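Local coordinates for protein lactaldehyde dehydrogenase (Escherichia coli, PDB 2ILU) that oxidises L-lactaldehyde irreversibly to L-lactate with NAD(+), acts strongly on glycolaldehyde too, and serves in the breakdown of L-fucose and L-rhamnose as a homotetramer, at residues M9-Q14 with N203-R208; D51-A56 with T172-P177; G429-E434 with G451-G456. All coordinates share one frame; numbering follows the deposited sequence.

Contact 1: M9-Q14 with N203-R208. With NDP (NADPH dihydro-nicotinamide-adenine-dinucleotide phosphate), chain D.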
loop_
_atom_site.group_PDB
_atom_site.type_symbol
_atom_site.label_atom_id
_atom_site.label_comp_id
_atom_site.label_asym_id
_atom_site.label_seq_id
_atom_site.Cartn_x
_atom_site.Cartn_y
_atom_site.Cartn_z
ATOM N N MET A 9 12.033 -32.771 -24.557
ATOM C CA MET A 9 12.001 -31.636 -23.666
ATOM C C MET A 9 11.658 -30.341 -24.429
ATOM O O MET A 9 11.774 -30.332 -25.655
ATOM C CB MET A 9 13.354 -31.502 -22.963
ATOM C CG MET A 9 13.672 -32.666 -22.049
ATOM S SD MET A 9 15.242 -32.443 -21.197
ATOM C CE MET A 9 15.703 -34.145 -20.902
ATOM N N TYR A 10 11.201 -29.304 -23.737
ATOM C CA TYR A 10 10.916 -28.056 -24.422
ATOM C C TYR A 10 11.914 -26.977 -24.031
ATOM O O TYR A 10 11.780 -26.406 -22.952
ATOM C CB TYR A 10 9.502 -27.568 -24.136
ATOM C CG TYR A 10 9.080 -26.450 -25.063
ATOM C CD1 TYR A 10 8.711 -26.711 -26.380
ATOM C CD2 TYR A 10 9.094 -25.123 -24.638
ATOM C CE1 TYR A 10 8.368 -25.676 -27.251
ATOM C CE2 TYR A 10 8.757 -24.085 -25.499
ATOM C CZ TYR A 10 8.395 -24.363 -26.801
ATOM O OH TYR A 10 8.073 -23.323 -27.652
ATOM N N ILE A 11 12.888 -26.735 -24.897
ATOM C CA ILE A 11 13.945 -25.766 -24.657
ATOM C C ILE A 11 14.099 -24.713 -25.772
ATOM O O ILE A 11 13.960 -25.049 -26.942
ATOM C CB ILE A 11 15.288 -26.498 -24.484
ATOM C CG1 ILE A 11 15.176 -27.476 -23.313
ATOM C CG2 ILE A 11 16.422 -25.500 -24.278
ATOM C CD1 ILE A 11 16.431 -28.256 -23.038
ATOM N N ASP A 12 14.382 -23.477 -25.396
ATOM C CA ASP A 12 14.547 -22.400 -26.350
ATOM C C ASP A 12 13.534 -22.408 -27.514
ATOM O O ASP A 12 13.920 -22.513 -28.675
ATOM C CB ASP A 12 15.978 -22.398 -26.890
ATOM C CG ASP A 12 16.426 -21.018 -27.359
ATOM O OD1 ASP A 12 15.839 -20.015 -26.901
ATOM O OD2 ASP A 12 17.374 -20.933 -28.168
ATOM N N GLY A 13 12.258 -22.310 -27.170
ATOM C CA GLY A 13 11.205 -22.256 -28.164
ATOM C C GLY A 13 11.047 -23.408 -29.128
ATOM O O GLY A 13 10.578 -23.206 -30.247
ATOM N N GLN A 14 11.418 -24.613 -28.717
ATOM C CA GLN A 14 11.277 -25.762 -29.601
ATOM C C GLN A 14 11.469 -27.119 -28.911
ATOM O O GLN A 14 12.408 -27.267 -28.122
ATOM C CB GLN A 14 12.261 -25.662 -30.788
ATOM C CG GLN A 14 13.711 -26.082 -30.486
ATOM C CD GLN A 14 14.641 -26.011 -31.709
ATOM O OE1 GLN A 14 15.838 -26.302 -31.617
ATOM N NE2 GLN A 14 14.089 -25.621 -32.853
ATOM N N ASN A 203 10.558 -22.709 -20.436
ATOM C CA ASN A 203 11.261 -23.932 -20.773
ATOM C C ASN A 203 10.842 -25.117 -19.912
ATOM O O ASN A 203 10.611 -24.934 -18.714
ATOM C CB ASN A 203 12.762 -23.717 -20.626
ATOM C CG ASN A 203 13.270 -22.601 -21.506
ATOM O OD1 ASN A 203 13.467 -22.781 -22.710
ATOM N ND2 ASN A 203 13.473 -21.435 -20.916
ATOM N N LEU A 204 10.738 -26.295 -20.513
ATOM C CA LEU A 204 10.358 -27.481 -19.768
ATOM C C LEU A 204 11.427 -28.578 -19.845
ATOM O O LEU A 204 11.758 -29.007 -20.949
ATOM C CB LEU A 204 9.035 -28.023 -20.305
ATOM C CG LEU A 204 8.441 -29.209 -19.548
ATOM C CD1 LEU A 204 7.728 -28.713 -18.303
ATOM C CD2 LEU A 204 7.466 -29.944 -20.452
ATOM N N VAL A 205 11.971 -29.001 -18.713
ATOM C CA VAL A 205 12.981 -30.049 -18.746
ATOM C C VAL A 205 12.594 -31.291 -17.936
ATOM O O VAL A 205 12.294 -31.175 -16.752
ATOM C CB VAL A 205 14.370 -29.521 -18.277
ATOM C CG1 VAL A 205 14.880 -28.470 -19.248
ATOM C CG2 VAL A 205 14.279 -28.943 -16.873
ATOM N N LEU A 206 12.597 -32.449 -18.583
ATOM C CA LEU A 206 12.216 -33.695 -17.936
ATOM C C LEU A 206 13.379 -34.472 -17.295
ATOM O O LEU A 206 14.491 -34.420 -17.808
ATOM C CB LEU A 206 11.492 -34.572 -18.957
ATOM C CG LEU A 206 10.345 -33.794 -19.597
ATOM C CD1 LEU A 206 9.768 -34.554 -20.771
ATOM C CD2 LEU A 206 9.293 -33.548 -18.543
ATOM N N GLY A 207 13.102 -35.172 -16.203
ATOM C CA GLY A 207 14.135 -35.926 -15.516
ATOM C C GLY A 207 13.818 -36.097 -14.043
ATOM O O GLY A 207 12.693 -35.858 -13.605
ATOM N N ARG A 208 14.811 -36.521 -13.277
ATOM C CA ARG A 208 14.637 -36.725 -11.845
ATOM C C ARG A 208 15.054 -35.511 -10.992
ATOM O O ARG A 208 15.831 -34.688 -11.472
ATOM C CB ARG A 208 15.414 -37.973 -11.403
ATOM C CG ARG A 208 14.838 -39.265 -11.978
ATOM C CD ARG A 208 15.638 -40.520 -11.614
ATOM N NE ARG A 208 16.978 -40.509 -12.190
ATOM C CZ ARG A 208 18.087 -40.243 -11.504
ATOM N NH1 ARG A 208 18.019 -39.973 -10.203
ATOM N NH2 ARG A 208 19.263 -40.239 -12.122
HETATM P PA NDP D . 8.920 -34.521 -3.316
HETATM O O1A NDP D . 9.555 -33.950 -2.109
HETATM O O2A NDP D . 9.219 -35.913 -3.686
HETATM O O5B NDP D . 9.287 -33.518 -4.457
HETATM C C5B NDP D . 8.763 -33.742 -5.773
HETATM C C4B NDP D . 9.378 -32.710 -6.711
HETATM O O4B NDP D . 10.678 -32.332 -6.079
HETATM C C3B NDP D . 9.743 -33.390 -7.987
HETATM O O3B NDP D . 9.892 -32.431 -9.043
HETATM C C2B NDP D . 11.023 -34.033 -7.577
HETATM O O2B NDP D . 11.705 -34.745 -8.566
HETATM C C1B NDP D . 11.733 -32.863 -6.939
HETATM N N9A NDP D . 12.864 -33.254 -6.094
HETATM C C8A NDP D . 12.955 -34.400 -5.319
HETATM N N7A NDP D . 14.135 -34.548 -4.727
HETATM C C5A NDP D . 14.836 -33.461 -5.125
HETATM C C6A NDP D . 16.168 -33.040 -4.825
HETATM N N6A NDP D . 16.987 -33.732 -4.042
HETATM N N1A NDP D . 16.572 -31.862 -5.403
HETATM C C2A NDP D . 15.766 -31.132 -6.204
HETATM N N3A NDP D . 14.480 -31.447 -6.550
HETATM C C4A NDP D . 14.056 -32.637 -5.972
HETATM O O3 NDP D . 7.322 -34.318 -3.210
HETATM P PN NDP D . 6.009 -35.033 -3.745
HETATM O O1N NDP D . 6.274 -35.580 -5.101
HETATM O O2N NDP D . 4.934 -34.004 -3.619
HETATM O O5D NDP D . 5.638 -36.207 -2.699
HETATM C C5D NDP D . 6.597 -37.202 -2.245
HETATM C C4D NDP D . 6.519 -38.456 -3.081
HETATM O O4D NDP D . 7.776 -38.685 -3.797
HETATM C C3D NDP D . 6.272 -39.774 -2.325
HETATM O O3D NDP D . 4.951 -39.952 -1.887
HETATM C C2D NDP D . 6.794 -40.805 -3.318
HETATM O O2D NDP D . 5.745 -41.151 -4.224
HETATM C C1D NDP D . 7.977 -40.081 -3.982
HETATM N N1N NDP D . 9.337 -40.493 -3.436
HETATM C C2N NDP D . 9.996 -41.551 -4.044
HETATM C C3N NDP D . 11.247 -41.998 -3.610
HETATM C C7N NDP D . 11.979 -43.167 -4.275
HETATM O O7N NDP D . 11.370 -44.218 -4.492
HETATM N N7N NDP D . 13.270 -42.962 -4.595
HETATM C C4N NDP D . 11.874 -41.330 -2.484
HETATM C C5N NDP D . 11.201 -40.248 -1.865
HETATM C C6N NDP D . 9.956 -39.824 -2.319
HETATM P P2B NDP D . 11.197 -36.235 -8.968
HETATM O O1X NDP D . 9.840 -36.088 -9.580
HETATM O O2X NDP D . 12.285 -36.696 -9.897
HETATM O O3X NDP D . 11.176 -37.022 -7.680
HETATM O O HOH W 1 11.089 -21.501 -24.606
#
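Tyr10 and Leu204 face each other as an antiparallel hydrogen-bonded pair, the single bridge between these two pieces of chain. Tyr10 N gives its hydrogen to Leu204 O at 2.9 Å, and Leu204 N returns one to Tyr10 O at 2.7 Å. The two side chains leave the bridge on the same face and meet at their first carbons, Tyr10 CB to Leu204 CB 3.9 Å. Each has its CG anti to the backbone N, chi1 -167° in Tyr10, and the phenol carries its OH away to Asp193.

On the other face Ile11 and Val205 cross at a slant, CD1 of Ile11 lying 4.1 Å from CG1 of Val205. Asn203 is on this face as well, but its work is polar: with CG beside its own backbone N (chi1 -59°), it sends OD1 across to take the amide hydrogen of Asp12 N at 2.9 Å. The donor sits almost on the extension of the C=O bond. A water held by Gly13 N also donates to this OD1, which thus holds the two central residues of the type I' turn from Ile11 to Gln14, Asp12 directly and Gly13 through the water. Met9 runs out extended beyond CG, alongside the backbone of Leu206, and its CG packs 4.2 Å from Leu206 CB.

Beyond Leu206 the chain heads for the cofactor, where the backbone of Arg208, at the N-cap position of helix 209-218, passes the 2'-phosphate of the bound NADPH, while its NE pairs with Asp40. Helix 183-195 packs on Tyr10 and Leu204, helix 43-62 on Asn203 and Val205, and strand 34-39 on Met9 and Leu206; strand 5-11 bridges strand 202-204, whose neighbour in the sheet is strand 172-176.

Contact 2: D51-A56 with T172-P177; sequences DAAERA and TIVIKP. With NDP (NADPH dihydro-nicotinamide-adenine-dinucleotide phosphate), chain D.
Ala53 is where helix 43-62 comes down on strand 172-176, and Thr172 is the residue that meets it. The hydroxyl OG1 of Thr172 gives a weak hydrogen bond to Ala53 O at 3.0 Å, while the methyl carbon Ala53 CB lies 3.5 Å from that hydroxyl, Thr172 OG1. Thr172 holds OG1 between its backbone N and carbonyl carbon (chi1 59°), which aims the hydroxyl at the helix and leaves CG2 alongside, 3.4 Å from Ala53 O. Carbonyl and threonine therefore touch through both branches. One step further along the same strand face, CG2 of Val174 closes on Ala53 CB at 3.9 Å, so the small alanine is met by two strand residues.

Away from this spot the contact thins quickly. Ala56 meets Thr172 CG2 with its carbonyl group, Ala56 C at 4.1 Å. Glu54 and Arg55 start out away from the strand; Glu54 pairs with Lys221 and Arg55, which is exposed, with Asp12. Ile173 turns to the far side of the sheet and packs on helix 155-168.

Helix and strand run nearly antiparallel, at 167°, with their axes 7.8 Å apart at closest approach, consistent with the small side chain of Ala53. At its C-terminal end the strand delivers Lys176, whose NZ bonds to the ribose oxygen O3B of the NADPH at 3.0 Å and also to Pro177 O. A parallel strand ending at the adenosine ribose, with helices on both faces of its sheet, is characteristic of the Rossmann-like NAD-binding domain of aldehyde dehydrogenases.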
loop_
_atom_site.group_PDB
_atom_site.type_symbol
_atom_site.label_atom_id
_atom_site.label_comp_id
_atom_site.label_asym_id
_atom_site.label_seq_id
_atom_site.Cartn_x
_atom_site.Cartn_y
_atom_site.Cartn_z
ATOM N N ASP A 51 20.359 -21.377 -20.007
ATOM C CA ASP A 51 21.041 -20.459 -20.908
ATOM C C ASP A 51 20.064 -19.794 -21.899
ATOM O O ASP A 51 20.244 -18.615 -22.233
ATOM C CB ASP A 51 22.149 -21.189 -21.667
ATOM C CG ASP A 51 23.323 -21.555 -20.772
ATOM O OD1 ASP A 51 23.350 -21.115 -19.594
ATOM O OD2 ASP A 51 24.228 -22.275 -21.246
ATOM N N ALA A 52 19.066 -20.557 -22.347
ATOM C CA ALA A 52 18.054 -20.025 -23.234
ATOM C C ALA A 52 17.201 -19.007 -22.461
ATOM O O ALA A 52 16.939 -17.911 -22.951
ATOM C CB ALA A 52 17.184 -21.153 -23.751
ATOM N N ALA A 53 16.803 -19.392 -21.256
ATOM C CA ALA A 53 16.040 -18.506 -20.396
ATOM C C ALA A 53 16.811 -17.185 -20.159
ATOM O O ALA A 53 16.210 -16.110 -20.163
ATOM C CB ALA A 53 15.763 -19.199 -19.066
ATOM N N GLU A 54 18.122 -17.308 -19.971
ATOM C CA GLU A 54 18.994 -16.164 -19.763
ATOM C C GLU A 54 19.091 -15.283 -21.018
ATOM O O GLU A 54 18.940 -14.069 -20.908
ATOM C CB GLU A 54 20.382 -16.649 -19.354
ATOM C CG GLU A 54 21.357 -15.551 -18.958
ATOM C CD GLU A 54 22.790 -16.068 -18.856
ATOM O OE1 GLU A 54 23.317 -16.570 -19.876
ATOM O OE2 GLU A 54 23.390 -15.983 -17.765
ATOM N N ARG A 55 19.330 -15.885 -22.180
ATOM C CA ARG A 55 19.388 -15.100 -23.408
ATOM C C ARG A 55 18.079 -14.328 -23.684
ATOM O O ARG A 55 18.137 -13.186 -24.130
ATOM C CB ARG A 55 19.679 -15.990 -24.624
ATOM C CG ARG A 55 21.075 -16.574 -24.686
ATOM C CD ARG A 55 21.407 -17.017 -26.106
ATOM N NE ARG A 55 20.525 -18.075 -26.598
ATOM C CZ ARG A 55 20.535 -19.321 -26.139
ATOM N NH1 ARG A 55 21.382 -19.657 -25.176
ATOM N NH2 ARG A 55 19.706 -20.232 -26.639
ATOM N N ALA A 56 16.938 -14.948 -23.404
ATOM C CA ALA A 56 15.643 -14.328 -23.654
ATOM C C ALA A 56 15.126 -13.343 -22.574
ATOM O O ALA A 56 14.230 -12.559 -22.885
ATOM C CB ALA A 56 14.599 -15.422 -23.882
ATOM N N THR A 172 11.996 -15.116 -16.728
ATOM C CA THR A 172 11.948 -16.248 -17.617
ATOM C C THR A 172 11.980 -17.488 -16.736
ATOM O O THR A 172 12.543 -17.397 -15.650
ATOM C CB THR A 172 13.120 -16.255 -18.567
ATOM O OG1 THR A 172 14.340 -16.286 -17.815
ATOM C CG2 THR A 172 13.072 -15.015 -19.450
ATOM N N ILE A 173 11.403 -18.600 -17.159
ATOM C CA ILE A 173 11.383 -19.738 -16.268
ATOM C C ILE A 173 11.724 -21.107 -16.876
ATOM O O ILE A 173 11.524 -21.331 -18.067
ATOM C CB ILE A 173 10.005 -19.830 -15.615
ATOM C CG1 ILE A 173 10.011 -20.848 -14.484
ATOM C CG2 ILE A 173 8.985 -20.234 -16.658
ATOM C CD1 ILE A 173 8.805 -20.736 -13.583
ATOM N N VAL A 174 12.253 -21.981 -16.035
ATOM C CA VAL A 174 12.576 -23.338 -16.417
ATOM C C VAL A 174 11.928 -24.313 -15.432
ATOM O O VAL A 174 12.396 -24.433 -14.299
ATOM C CB VAL A 174 14.091 -23.607 -16.414
ATOM C CG1 VAL A 174 14.348 -24.998 -16.952
ATOM C CG2 VAL A 174 14.818 -22.575 -17.255
ATOM N N ILE A 175 10.856 -24.957 -15.864
ATOM C CA ILE A 175 10.126 -25.891 -15.035
ATOM C C ILE A 175 10.498 -27.376 -15.205
ATOM O O ILE A 175 10.741 -27.825 -16.332
ATOM C CB ILE A 175 8.619 -25.749 -15.309
ATOM C CG1 ILE A 175 8.096 -24.495 -14.617
ATOM C CG2 ILE A 175 7.872 -26.977 -14.855
ATOM C CD1 ILE A 175 6.658 -24.182 -14.947
ATOM N N LYS A 176 10.576 -28.095 -14.090
ATOM C CA LYS A 176 10.809 -29.531 -14.135
ATOM C C LYS A 176 9.609 -30.223 -13.516
ATOM O O LYS A 176 9.522 -30.287 -12.299
ATOM C CB LYS A 176 12.051 -29.975 -13.362
ATOM C CG LYS A 176 12.318 -31.482 -13.564
ATOM C CD LYS A 176 13.266 -32.099 -12.538
ATOM C CE LYS A 176 12.558 -32.367 -11.231
ATOM N NZ LYS A 176 11.399 -33.264 -11.453
ATOM N N PRO A 177 8.682 -30.719 -14.336
ATOM C CA PRO A 177 7.511 -31.384 -13.767
ATOM C C PRO A 177 7.939 -32.577 -12.919
ATOM O O PRO A 177 9.123 -32.905 -12.901
ATOM C CB PRO A 177 6.733 -31.814 -15.000
ATOM C CG PRO A 177 7.818 -32.129 -15.963
ATOM C CD PRO A 177 8.787 -30.976 -15.779
HETATM P PA NDP D . 8.920 -34.521 -3.316
HETATM O O1A NDP D . 9.555 -33.950 -2.109
HETATM O O2A NDP D . 9.219 -35.913 -3.686
HETATM O O5B NDP D . 9.287 -33.518 -4.457
HETATM C C5B NDP D . 8.763 -33.742 -5.773
HETATM C C4B NDP D . 9.378 -32.710 -6.711
HETATM O O4B NDP D . 10.678 -32.332 -6.079
HETATM C C3B NDP D . 9.743 -33.390 -7.987
HETATM O O3B NDP D . 9.892 -32.431 -9.043
HETATM C C2B NDP D . 11.023 -34.033 -7.577
HETATM O O2B NDP D . 11.705 -34.745 -8.566
HETATM C C1B NDP D . 11.733 -32.863 -6.939
HETATM N N9A NDP D . 12.864 -33.254 -6.094
HETATM C C8A NDP D . 12.955 -34.400 -5.319
HETATM N N7A NDP D . 14.135 -34.548 -4.727
HETATM C C5A NDP D . 14.836 -33.461 -5.125
HETATM C C6A NDP D . 16.168 -33.040 -4.825
HETATM N N6A NDP D . 16.987 -33.732 -4.042
HETATM N N1A NDP D . 16.572 -31.862 -5.403
HETATM C C2A NDP D . 15.766 -31.132 -6.204
HETATM N N3A NDP D . 14.480 -31.447 -6.550
HETATM C C4A NDP D . 14.056 -32.637 -5.972
HETATM O O3 NDP D . 7.322 -34.318 -3.210
HETATM P PN NDP D . 6.009 -35.033 -3.745
HETATM O O1N NDP D . 6.274 -35.580 -5.101
HETATM O O2N NDP D . 4.934 -34.004 -3.619
HETATM O O5D NDP D . 5.638 -36.207 -2.699
HETATM C C5D NDP D . 6.597 -37.202 -2.245
HETATM C C4D NDP D . 6.519 -38.456 -3.081
HETATM O O4D NDP D . 7.776 -38.685 -3.797
HETATM C C3D NDP D . 6.272 -39.774 -2.325
HETATM O O3D NDP D . 4.951 -39.952 -1.887
HETATM C C2D NDP D . 6.794 -40.805 -3.318
HETATM O O2D NDP D . 5.745 -41.151 -4.224
HETATM C C1D NDP D . 7.977 -40.081 -3.982
HETATM N N1N NDP D . 9.337 -40.493 -3.436
HETATM C C2N NDP D . 9.996 -41.551 -4.044
HETATM C C3N NDP D . 11.247 -41.998 -3.610
HETATM C C7N NDP D . 11.979 -43.167 -4.275
HETATM O O7N NDP D . 11.370 -44.218 -4.492
HETATM N N7N NDP D . 13.270 -42.962 -4.595
HETATM C C4N NDP D . 11.874 -41.330 -2.484
HETATM C C5N NDP D . 11.201 -40.248 -1.865
HETATM C C6N NDP D . 9.956 -39.824 -2.319
HETATM P P2B NDP D . 11.197 -36.235 -8.968
HETATM O O1X NDP D . 9.840 -36.088 -9.580
HETATM O O2X NDP D . 12.285 -36.696 -9.897
HETATM O O3X NDP D . 11.176 -37.022 -7.680
#

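Contact 3: G429-E434 with G451-G456; sequences GLKFGE and GWRKSG
Lys431 O is gripped by both terminal nitrogens of the Arg453 guanidinium. NH2 is the donor of the sounder bond, at 2.9 Å and 137° at the hydrogen; NH1 adds a weak one at 3.0 Å. The carbonyl oxygen comes in at the guanidinium's edge, somewhat out of its plane, and the arginine reaches it through a bend at chi3 (-86°). NH2 goes on to Tyr409 O, which helps fix the rotation of the group. The same NH2 stands 4.0 Å above one face of the Phe432 ring, near its rim, with guanidinium and ring planes close to perpendicular; any cation-pi attraction is long and weak.

The Trp452 indole lies flat over the backbone of residues 431 to 433, one face bearing on Lys431 C and Phe432 O. Its CZ3 touches Lys431 CA at 3.3 Å, and the lysine chain crosses the indole at about a right angle. At the pyrrole end CD1 rests on Gly433 N at 3.6 Å.

The chemistry thus ties the loop between helix 420-429 and strand 434-437 to strand 452-453 and the turns that follow it, through hydrogen bonds from a charged guanidinium to a carbonyl and an indole face laid on the backbone. The same tryptophan, through NE1 and Thr472 O of the second subunit, carries the contact into a subunit interface of the tetramer.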
loop_
_atom_site.group_PDB
_atom_site.type_symbol
_atom_site.label_atom_id
_atom_site.label_comp_id
_atom_site.label_asym_id
_atom_site.label_seq_id
_atom_site.Cartn_x
_atom_site.Cartn_y
_atom_site.Cartn_z
ATOM N N GLY A 429 -4.272 -17.155 18.341
ATOM C CA GLY A 429 -3.472 -18.220 18.923
ATOM C C GLY A 429 -2.825 -19.193 17.952
ATOM O O GLY A 429 -1.709 -19.665 18.193
ATOM N N LEU A 430 -3.518 -19.509 16.865
ATOM C CA LEU A 430 -2.983 -20.434 15.873
ATOM C C LEU A 430 -1.772 -19.903 15.072
ATOM O O LEU A 430 -1.869 -18.838 14.456
ATOM C CB LEU A 430 -4.092 -20.860 14.899
ATOM C CG LEU A 430 -5.114 -21.838 15.490
ATOM C CD1 LEU A 430 -6.338 -21.934 14.608
ATOM C CD2 LEU A 430 -4.461 -23.191 15.663
ATOM N N LYS A 431 -0.664 -20.633 15.108
ATOM C CA LYS A 431 0.528 -20.251 14.370
ATOM C C LYS A 431 0.604 -20.913 12.973
ATOM O O LYS A 431 1.447 -21.778 12.740
ATOM C CB LYS A 431 1.775 -20.596 15.181
ATOM C CG LYS A 431 1.951 -19.736 16.409
ATOM C CD LYS A 431 2.730 -20.489 17.477
ATOM C CE LYS A 431 2.816 -19.703 18.783
ATOM N NZ LYS A 431 3.390 -20.524 19.901
ATOM N N PHE A 432 -0.299 -20.510 12.089
ATOM C CA PHE A 432 -0.346 -21.026 10.731
ATOM C C PHE A 432 -0.444 -19.915 9.695
ATOM O O PHE A 432 -0.843 -18.812 10.053
ATOM C CB PHE A 432 -1.527 -21.988 10.561
ATOM C CG PHE A 432 -1.398 -23.236 11.372
ATOM C CD1 PHE A 432 -1.785 -23.259 12.704
ATOM C CD2 PHE A 432 -0.815 -24.371 10.829
ATOM C CE1 PHE A 432 -1.582 -24.400 13.485
ATOM C CE2 PHE A 432 -0.610 -25.505 11.606
ATOM C CZ PHE A 432 -0.994 -25.519 12.932
ATOM N N GLY A 433 -0.081 -20.199 8.454
ATOM C CA GLY A 433 -0.148 -19.178 7.430
ATOM C C GLY A 433 -1.583 -18.928 7.042
ATOM O O GLY A 433 -1.924 -17.845 6.557
ATOM N N GLU A 434 -2.414 -19.945 7.258
ATOM C CA GLU A 434 -3.838 -19.891 6.942
ATOM C C GLU A 434 -4.753 -20.483 8.046
ATOM O O GLU A 434 -4.387 -21.468 8.692
ATOM C CB GLU A 434 -4.139 -20.644 5.633
ATOM C CG GLU A 434 -3.277 -20.268 4.448
ATOM C CD GLU A 434 -3.563 -21.131 3.217
ATOM O OE1 GLU A 434 -3.812 -22.341 3.390
ATOM O OE2 GLU A 434 -3.523 -20.605 2.079
ATOM N N GLY A 451 3.615 -20.945 4.346
ATOM C CA GLY A 451 3.656 -21.639 5.612
ATOM C C GLY A 451 4.711 -21.238 6.623
ATOM O O GLY A 451 5.835 -20.890 6.272
ATOM N N TRP A 452 4.328 -21.293 7.895
ATOM C CA TRP A 452 5.239 -20.988 8.981
ATOM C C TRP A 452 6.176 -22.185 9.279
ATOM O O TRP A 452 5.902 -23.291 8.799
ATOM C CB TRP A 452 4.450 -20.648 10.247
ATOM C CG TRP A 452 3.653 -19.379 10.176
ATOM C CD1 TRP A 452 3.202 -18.753 9.056
ATOM C CD2 TRP A 452 3.157 -18.623 11.284
ATOM N NE1 TRP A 452 2.453 -17.652 9.392
ATOM C CE2 TRP A 452 2.406 -17.548 10.755
ATOM C CE3 TRP A 452 3.272 -18.748 12.676
ATOM C CZ2 TRP A 452 1.771 -16.603 11.565
ATOM C CZ3 TRP A 452 2.639 -17.807 13.487
ATOM C CH2 TRP A 452 1.896 -16.745 12.923
ATOM N N ARG A 453 7.241 -21.955 10.043
ATOM C CA ARG A 453 8.165 -23.021 10.392
ATOM C C ARG A 453 8.703 -23.815 9.178
ATOM O O ARG A 453 9.113 -23.187 8.205
ATOM C CB ARG A 453 7.480 -23.962 11.386
ATOM C CG ARG A 453 6.942 -23.237 12.608
ATOM C CD ARG A 453 6.441 -24.197 13.665
ATOM N NE ARG A 453 5.056 -24.611 13.455
ATOM C CZ ARG A 453 4.010 -23.796 13.555
ATOM N NH1 ARG A 453 4.182 -22.516 13.861
ATOM N NH2 ARG A 453 2.787 -24.261 13.358
ATOM N N LYS A 454 8.702 -25.143 9.246
ATOM C CA LYS A 454 9.201 -25.956 8.142
ATOM C C LYS A 454 8.246 -26.052 6.916
ATOM O O LYS A 454 8.600 -26.682 5.917
ATOM C CB LYS A 454 9.541 -27.365 8.637
ATOM C CG LYS A 454 10.702 -27.424 9.626
ATOM C CD LYS A 454 11.048 -28.867 9.971
ATOM C CE LYS A 454 12.215 -28.958 10.941
ATOM N NZ LYS A 454 12.634 -30.373 11.187
ATOM N N SER A 455 7.074 -25.437 7.000
ATOM C CA SER A 455 6.145 -25.476 5.884
ATOM C C SER A 455 6.597 -24.666 4.654
ATOM O O SER A 455 5.975 -24.785 3.604
ATOM C CB SER A 455 4.760 -25.007 6.327
ATOM O OG SER A 455 4.167 -25.972 7.176
ATOM N N GLY A 456 7.641 -23.853 4.789
ATOM C CA GLY A 456 8.100 -23.115 3.628
ATOM C C GLY A 456 8.845 -21.815 3.837
ATOM O O GLY A 456 9.170 -21.421 4.957
#

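In the fold
Contacts 1 and 2 are neighbours, their centres about 9 Å apart, and along the chain contact 2 is nested inside the loop closed by contact 1. Strands 202-204 and 172-176 lie side by side in one sheet, helix 43-62 packs on both, and the salt bridge from Asp12 to Arg55 joins the two contacts directly. Both touch the NADPH and belong to the cofactor-binding domain. Contact 3 comes later in the chain and on the opposite side of the chain's centre from contact 1, about 34 Å from it and about 31 Å from contact 2 between centres. It belongs to a different sheet, near the lactate-binding His449 and a subunit interface.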